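Long-range contacts in putative phage endolysin (Salmonella enterica subsp. enterica serovar Typhimurium, PDB 4EVX), which probably hydrolyses the beta-1,4 linkages of peptidoglycan as a lysozyme of glycosyl hydrolase family 24: residues W33-G38 / E45-I50; Y37-T42 / E56-D61; S65-L70 / T85-M90. All coordinates share one frame; numbering follows the deposited sequence.

Contact 1: residues W33-G38 / E45-I50; sequences WVIGYG and ETLTFI
Ile35 leaves strand 34-35 nearly extended: CG1 lies anti to the backbone N (chi1 -156°) and CD1 carries on outward with chi2 at 169°. Leu47 and Ile50 both take the crowded first torsion, with CG of Leu47 and CG1 of Ile50 lodged between their own backbone N and carbonyl carbon, and both reach back to meet Ile35 tip to tip. Ile35 CD1 abuts Leu47 CD1 at 3.4 Å, tighter than ordinary van der Waals contact. The same methyl also sits 3.7 Å from Ile50 CG1, while Ile50 CD1 lies against the inner branches of Ile35, 3.9 Å from CG1 and 4.0 Å from CG2. Ile35 CD1 also lies against the backbone, 3.6 Å from Thr48 O.

In fold terms, the first strand of a two-stranded antiparallel hairpin, 34-35 with 39-40, is touched by the irregular chain that runs from that hairpin to helix 52-73. This belongs to the phage lysozyme family region. No hydrogen bond joins the two segments; backbone bonds instead tie Gly36 to Ser22 and Ile50 to Leu23. Gly36, at positive phi (69°), brings its CA to 4.0 Å from Ile50 CD1, so the isoleucine tip rests directly on main chain as the strand ends. Ile50 also touches Ala55 of helix 52-73, and Leu47 O accepts a hydrogen bond from NZ of the dimethylated lysine at position 25.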
# COMPACT_ATOMS: atom_id res chain seq x y z
N TRP A 33 18.55 -18.04 -4.98
CA TRP A 33 17.82 -19.16 -5.57
C TRP A 33 16.34 -19.04 -5.25
O TRP A 33 15.98 -18.86 -4.09
CB TRP A 33 18.36 -20.48 -5.07
CG TRP A 33 19.71 -20.79 -5.63
CD1 TRP A 33 20.90 -20.73 -4.97
CD2 TRP A 33 20.01 -21.22 -6.96
NE1 TRP A 33 21.93 -21.09 -5.81
CE2 TRP A 33 21.41 -21.44 -7.03
CE3 TRP A 33 19.22 -21.58 -8.08
CZ2 TRP A 33 22.03 -21.90 -8.18
CZ3 TRP A 33 19.85 -22.05 -9.22
CH2 TRP A 33 21.23 -22.24 -9.25
N VAL A 34 15.49 -19.21 -6.25
CA VAL A 34 14.03 -19.14 -6.12
C VAL A 34 13.41 -20.34 -6.80
O VAL A 34 13.96 -20.81 -7.79
CB VAL A 34 13.54 -17.82 -6.76
CG1 VAL A 34 12.02 -17.65 -6.66
CG2 VAL A 34 14.26 -16.64 -6.15
N ILE A 35 12.26 -20.77 -6.33
CA ILE A 35 11.51 -21.89 -6.90
C ILE A 35 10.03 -21.76 -6.59
O ILE A 35 9.64 -20.99 -5.70
CB ILE A 35 12.07 -23.21 -6.31
CG1 ILE A 35 11.78 -24.42 -7.26
CG2 ILE A 35 11.55 -23.41 -4.91
CD1 ILE A 35 12.50 -25.72 -6.92
N GLY A 36 9.20 -22.51 -7.30
CA GLY A 36 7.77 -22.53 -7.06
C GLY A 36 7.11 -21.23 -7.46
O GLY A 36 7.33 -20.71 -8.57
N TYR A 37 6.29 -20.69 -6.54
CA TYR A 37 5.64 -19.42 -6.77
C TYR A 37 6.48 -18.32 -6.13
O TYR A 37 6.04 -17.67 -5.18
CB TYR A 37 4.18 -19.41 -6.20
CG TYR A 37 3.26 -20.43 -6.84
CD1 TYR A 37 2.63 -20.18 -8.04
CD2 TYR A 37 3.02 -21.65 -6.22
CE1 TYR A 37 1.76 -21.10 -8.61
CE2 TYR A 37 2.14 -22.58 -6.77
CZ TYR A 37 1.51 -22.30 -7.97
OH TYR A 37 0.71 -23.24 -8.59
N GLY A 38 7.69 -18.14 -6.62
CA GLY A 38 8.55 -17.09 -6.12
C GLY A 38 9.08 -17.35 -4.73
O GLY A 38 9.37 -16.42 -4.00
N GLU A 45 19.66 -25.24 1.27
CA GLU A 45 18.76 -26.17 0.59
C GLU A 45 19.36 -26.79 -0.66
O GLU A 45 19.92 -26.11 -1.53
CB GLU A 45 17.40 -25.56 0.27
CG GLU A 45 16.45 -25.92 1.39
CD GLU A 45 15.10 -25.26 1.34
OE1 GLU A 45 15.04 -24.01 1.34
OE2 GLU A 45 14.09 -26.00 1.35
N THR A 46 19.26 -28.10 -0.73
CA THR A 46 19.87 -28.87 -1.79
C THR A 46 18.96 -29.16 -2.97
O THR A 46 19.46 -29.64 -3.98
CB THR A 46 20.34 -30.19 -1.21
OG1 THR A 46 19.18 -30.90 -0.76
CG2 THR A 46 21.32 -29.99 -0.08
N LEU A 47 17.65 -28.98 -2.84
CA LEU A 47 16.73 -29.34 -3.91
C LEU A 47 16.95 -28.50 -5.16
O LEU A 47 17.39 -27.36 -5.09
CB LEU A 47 15.26 -29.24 -3.46
CG LEU A 47 14.75 -27.82 -3.17
CD1 LEU A 47 14.27 -27.12 -4.43
CD2 LEU A 47 13.63 -27.82 -2.15
N THR A 48 16.67 -29.09 -6.30
CA THR A 48 16.70 -28.42 -7.59
C THR A 48 15.31 -28.38 -8.18
O THR A 48 14.97 -27.43 -8.88
CB THR A 48 17.71 -29.10 -8.51
OG1 THR A 48 18.97 -29.04 -7.86
CG2 THR A 48 17.79 -28.44 -9.87
N PHE A 49 14.55 -29.47 -8.03
CA PHE A 49 13.21 -29.59 -8.54
C PHE A 49 12.22 -29.83 -7.40
O PHE A 49 12.56 -30.51 -6.42
CB PHE A 49 13.10 -30.73 -9.58
CG PHE A 49 13.99 -30.58 -10.80
CD1 PHE A 49 13.54 -29.95 -11.95
CD2 PHE A 49 15.26 -31.14 -10.81
CE1 PHE A 49 14.37 -29.81 -13.06
CE2 PHE A 49 16.09 -31.02 -11.94
CZ PHE A 49 15.65 -30.33 -13.04
N ILE A 50 10.98 -29.40 -7.60
CA ILE A 50 9.86 -29.69 -6.71
C ILE A 50 8.65 -30.03 -7.52
O ILE A 50 8.61 -29.78 -8.73
CB ILE A 50 9.54 -28.55 -5.72
CG1 ILE A 50 9.11 -27.23 -6.45
CG2 ILE A 50 10.65 -28.36 -4.71
CD1 ILE A 50 8.71 -26.12 -5.59

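Contact 2: residues Y37-T42 / E56-D61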
# COMPACT_ATOMS: atom_id res chain seq x y z
N TYR A 37 6.29 -20.69 -6.54
CA TYR A 37 5.64 -19.42 -6.77
C TYR A 37 6.48 -18.32 -6.13
O TYR A 37 6.04 -17.67 -5.18
CB TYR A 37 4.18 -19.41 -6.20
CG TYR A 37 3.26 -20.43 -6.84
CD1 TYR A 37 2.63 -20.18 -8.04
CD2 TYR A 37 3.02 -21.65 -6.22
CE1 TYR A 37 1.76 -21.10 -8.61
CE2 TYR A 37 2.14 -22.58 -6.77
CZ TYR A 37 1.51 -22.30 -7.97
OH TYR A 37 0.71 -23.24 -8.59
N GLY A 38 7.69 -18.14 -6.62
CA GLY A 38 8.55 -17.09 -6.12
C GLY A 38 9.08 -17.35 -4.73
O GLY A 38 9.37 -16.42 -4.00
N HIS A 39 9.14 -18.62 -4.32
CA HIS A 39 9.68 -18.96 -3.00
C HIS A 39 11.22 -18.86 -2.92
O HIS A 39 11.91 -19.55 -3.68
CB HIS A 39 9.30 -20.37 -2.59
CG HIS A 39 9.84 -20.78 -1.23
ND1 HIS A 39 9.34 -20.21 -0.03
CD2 HIS A 39 10.83 -21.64 -0.92
CE1 HIS A 39 10.04 -20.79 0.95
NE2 HIS A 39 10.94 -21.64 0.47
N MSE A 40 11.76 -18.04 -2.02
CA MSE A 40 13.21 -17.99 -1.91
C MSE A 40 13.71 -19.16 -1.05
O MSE A 40 13.32 -19.31 0.09
CB MSE A 40 13.69 -16.65 -1.36
CG MSE A 40 15.14 -16.41 -1.71
SE MSE A 40 15.84 -14.99 -0.71
CE MSE A 40 14.85 -13.62 -1.43
N LEU A 41 14.60 -19.97 -1.60
CA LEU A 41 15.15 -21.13 -0.91
C LEU A 41 16.13 -20.67 0.19
O LEU A 41 16.73 -19.63 0.05
CB LEU A 41 15.83 -22.06 -1.93
CG LEU A 41 14.86 -22.80 -2.86
CD1 LEU A 41 15.65 -23.45 -4.04
CD2 LEU A 41 14.08 -23.87 -2.09
N THR A 42 16.28 -21.42 1.27
CA THR A 42 17.23 -21.06 2.34
C THR A 42 18.65 -21.34 1.83
O THR A 42 18.80 -22.07 0.86
CB THR A 42 16.91 -21.83 3.63
OG1 THR A 42 17.04 -23.21 3.34
CG2 THR A 42 15.54 -21.50 4.16
N GLU A 56 2.91 -25.43 -3.83
CA GLU A 56 1.73 -24.88 -3.14
C GLU A 56 2.02 -24.73 -1.65
O GLU A 56 1.71 -23.70 -1.07
CB GLU A 56 0.52 -25.80 -3.29
CG GLU A 56 -0.81 -25.20 -2.84
CD GLU A 56 -1.37 -24.18 -3.82
OE1 GLU A 56 -0.92 -24.15 -4.98
OE2 GLU A 56 -2.31 -23.45 -3.43
N ALA A 57 2.64 -25.73 -1.02
CA ALA A 57 2.98 -25.63 0.40
C ALA A 57 3.94 -24.49 0.68
O ALA A 57 3.79 -23.77 1.66
CB ALA A 57 3.61 -26.92 0.88
N PHE A 58 4.93 -24.28 -0.18
CA PHE A 58 5.82 -23.13 0.02
C PHE A 58 5.09 -21.79 -0.11
O PHE A 58 5.41 -20.85 0.64
CB PHE A 58 6.98 -23.13 -0.98
CG PHE A 58 8.11 -24.08 -0.70
CD1 PHE A 58 8.66 -24.17 0.57
CD2 PHE A 58 8.78 -24.70 -1.74
CE1 PHE A 58 9.78 -24.98 0.81
CE2 PHE A 58 9.94 -25.43 -1.52
CZ PHE A 58 10.41 -25.60 -0.23
N LEU A 59 4.10 -21.70 -1.01
CA LEU A 59 3.32 -20.47 -1.15
C LEU A 59 2.54 -20.22 0.14
O LEU A 59 2.61 -19.13 0.69
CB LEU A 59 2.38 -20.53 -2.32
CG LEU A 59 1.45 -19.32 -2.46
CD1 LEU A 59 2.21 -18.04 -2.68
CD2 LEU A 59 0.54 -19.48 -3.64
N LEU A 60 1.86 -21.24 0.66
CA LEU A 60 1.13 -21.07 1.93
C LEU A 60 2.08 -20.73 3.03
O LEU A 60 1.74 -19.93 3.89
CB LEU A 60 0.33 -22.35 2.26
CG LEU A 60 -0.75 -22.72 1.32
CD1 LEU A 60 -1.52 -23.93 1.83
CD2 LEU A 60 -1.75 -21.55 1.14
N ASP A 61 3.29 -21.34 3.07
CA ASP A 61 4.27 -21.03 4.12
C ASP A 61 4.66 -19.54 4.07
O ASP A 61 4.59 -18.84 5.12
CB ASP A 61 5.48 -21.97 3.92
CG ASP A 61 6.62 -21.86 4.91
OD1 ASP A 61 6.47 -21.16 5.89
OD2 ASP A 61 7.66 -22.43 4.64
O HOH W 1 0.64 -25.82 -7.25
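The aromatic part is an offset stack of His39 on Phe58, the planes only 9° apart and the centroids separated by 3.9 Å. His39 CD2 lies over the centre of the Phe58 ring, whereas Phe58 CD1 sits toward the rim of the imidazole, 3.4 Å from His39 NE2. Phe58 CB adds a CH-pi contact over the same imidazole face. His39 gets there with CG anti to its backbone N (chi1 -180°), and its ND1 is hydrogen-bonded to Asp62 OD2, which should help fix the ring's rotation.

Among the apolar contacts, Tyr37 CD2 meets Leu59 CB obliquely at 4.1 Å, and Leu41 CD2 grazes Phe58 CE2 more loosely.

The polar link runs through a water at the edge of the Tyr37 ring, in its plane. Tyr37 OH donates to it at 2.9 Å, and it donates in turn to Glu56 OE1 at 3.2 Å. That carboxylate oxygen also takes a hydrogen bond from NZ of the dimethylated lysine at position 16.

Strand 39-40, paired with strand 34-35 in the small hairpin, is thus laid against helix 52-73, while Met40 packs on Pro75 of a second subunit.

Contact 3: residues S65-L70 / T85-M90; sequences SCDILL and TLIALM
Of the side chains that meet here, Asp67 has the only polar tip, and its OD2 is held by one salt bridge, to Arg83 NE at the start of helix 80-94; across the two segments it meets only carbon, Ile87 CD1 at 3.9 Å. The same methyl lies 3.8 Å from Asp67 CA, so the isoleucine tip covers both backbone and carboxylate.

Leu70 carries the apolar part. With CG anti to the backbone N (chi1 -176°), it reaches across and divides its two methyls between neighbours on helix 80-94. CD2 crosses Ile87 obliquely, 3.9 Å from CG1, and lies 4.3 Å from Leu86 CB. CD1 meets the CE methyl of selenomethionine Met90 at 4.1 Å, the chain of Met90 being bent at chi3 (-75°) to present it.

Other subunits add to this interface. Leu70 and Met90 both pack on Leu69 of the second subunit, whose Cys73 forms a disulfide with Cys66 SG, and Thr85 OG1 is hydrogen-bonded to Ser92 OG of the third subunit.

The axes of the two segments approach to 10.3 Å and cross at 119°. The result is two successive helices, joined by a short loop, that cross steeply within the phage lysozyme family region, their apolar face shared with the assembly.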
# COMPACT_ATOMS: atom_id res chain seq x y z
N SER A 65 3.74 -16.76 6.90
CA SER A 65 4.85 -16.09 7.60
C SER A 65 4.66 -14.61 7.55
O SER A 65 4.74 -13.93 8.55
CB SER A 65 6.21 -16.48 6.99
OG SER A 65 6.46 -17.84 7.28
N CYS A 66 4.30 -14.08 6.40
CA CYS A 66 4.09 -12.67 6.30
C CYS A 66 2.87 -12.25 7.13
O CYS A 66 2.87 -11.20 7.78
CB CYS A 66 3.96 -12.26 4.84
SG CYS A 66 5.49 -12.53 3.92
N ASP A 67 1.83 -13.09 7.18
CA ASP A 67 0.69 -12.77 8.05
C ASP A 67 1.06 -12.68 9.52
O ASP A 67 0.57 -11.82 10.25
CB ASP A 67 -0.38 -13.86 7.88
CG ASP A 67 -1.70 -13.49 8.54
OD1 ASP A 67 -2.19 -14.27 9.35
OD2 ASP A 67 -2.09 -12.33 8.44
N ILE A 68 1.90 -13.60 10.02
CA ILE A 68 2.28 -13.58 11.42
C ILE A 68 3.11 -12.32 11.75
O ILE A 68 2.92 -11.65 12.78
CB ILE A 68 3.03 -14.89 11.78
CG1 ILE A 68 2.00 -16.01 11.83
CG2 ILE A 68 3.72 -14.75 13.13
CD1 ILE A 68 2.61 -17.39 11.73
N LEU A 69 4.02 -11.95 10.81
CA LEU A 69 4.85 -10.78 11.04
C LEU A 69 4.06 -9.51 10.81
O LEU A 69 4.38 -8.49 11.44
CB LEU A 69 6.08 -10.86 10.12
CG LEU A 69 7.03 -12.02 10.42
CD1 LEU A 69 8.22 -12.04 9.45
CD2 LEU A 69 7.57 -11.96 11.88
N LEU A 70 3.01 -9.55 10.00
CA LEU A 70 2.19 -8.33 9.79
C LEU A 70 1.47 -8.02 11.03
O LEU A 70 1.39 -6.86 11.50
CB LEU A 70 1.21 -8.58 8.62
CG LEU A 70 0.34 -7.48 8.16
CD1 LEU A 70 1.16 -6.37 7.55
CD2 LEU A 70 -0.56 -7.99 7.10
N THR A 85 -5.05 -8.01 1.47
CA THR A 85 -4.60 -7.08 0.43
C THR A 85 -3.19 -6.57 0.67
O THR A 85 -2.40 -6.43 -0.29
CB THR A 85 -5.55 -5.92 0.25
OG1 THR A 85 -5.63 -5.09 1.40
CG2 THR A 85 -6.93 -6.36 -0.27
N LEU A 86 -2.85 -6.35 1.90
CA LEU A 86 -1.48 -5.92 2.23
C LEU A 86 -0.50 -7.03 1.91
O LEU A 86 0.54 -6.78 1.31
CB LEU A 86 -1.32 -5.50 3.69
CG LEU A 86 -1.84 -4.14 4.06
CD1 LEU A 86 -1.88 -4.01 5.55
CD2 LEU A 86 -0.93 -3.05 3.47
N ILE A 87 -0.82 -8.23 2.25
CA ILE A 87 0.02 -9.37 1.90
C ILE A 87 0.15 -9.52 0.38
O ILE A 87 1.27 -9.74 -0.11
CB ILE A 87 -0.53 -10.63 2.57
CG1 ILE A 87 -0.35 -10.46 4.10
CG2 ILE A 87 0.19 -11.88 2.05
CD1 ILE A 87 -0.96 -11.47 4.84
N ALA A 88 -0.94 -9.40 -0.40
CA ALA A 88 -0.84 -9.53 -1.84
C ALA A 88 0.01 -8.40 -2.39
O ALA A 88 0.84 -8.59 -3.28
CB ALA A 88 -2.22 -9.50 -2.45
N LEU A 89 -0.18 -7.18 -1.89
CA LEU A 89 0.66 -6.05 -2.31
C LEU A 89 2.14 -6.31 -2.07
O LEU A 89 2.97 -6.15 -2.98
CB LEU A 89 0.24 -4.76 -1.60
CG LEU A 89 1.13 -3.54 -1.91
CD1 LEU A 89 0.96 -3.07 -3.37
CD2 LEU A 89 0.88 -2.38 -0.97
N MSE A 90 2.48 -6.71 -0.84
CA MSE A 90 3.90 -7.01 -0.57
C MSE A 90 4.41 -8.12 -1.51
O MSE A 90 5.55 -8.06 -2.01
CB MSE A 90 4.08 -7.37 0.89
CG MSE A 90 3.95 -6.20 1.81
SE MSE A 90 4.37 -6.69 3.64
CE MSE A 90 2.88 -7.53 3.97

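In the fold
From the N terminus, the first regular element is the hairpin 34-35/39-40. Contact 1 closes the shortest loop, returning the chain after the hairpin to its first strand. Contact 2 starts from the same stretch, sharing Tyr37 and Gly38, but reaches further to helix 52-73, so the two loops overlap. They touch directly: Trp33 O probably accepts a hydrogen bond from Leu41 N, and Ile35 packs on Leu41. Contact 3 opens only after contact 2 has closed, further along the same helix, and joins it to helix 80-94. Its centre is about 21 Å from that of contact 1, on the opposite side of the chain's centre. Helix 52-73 therefore links the hairpin end to the two-helix end.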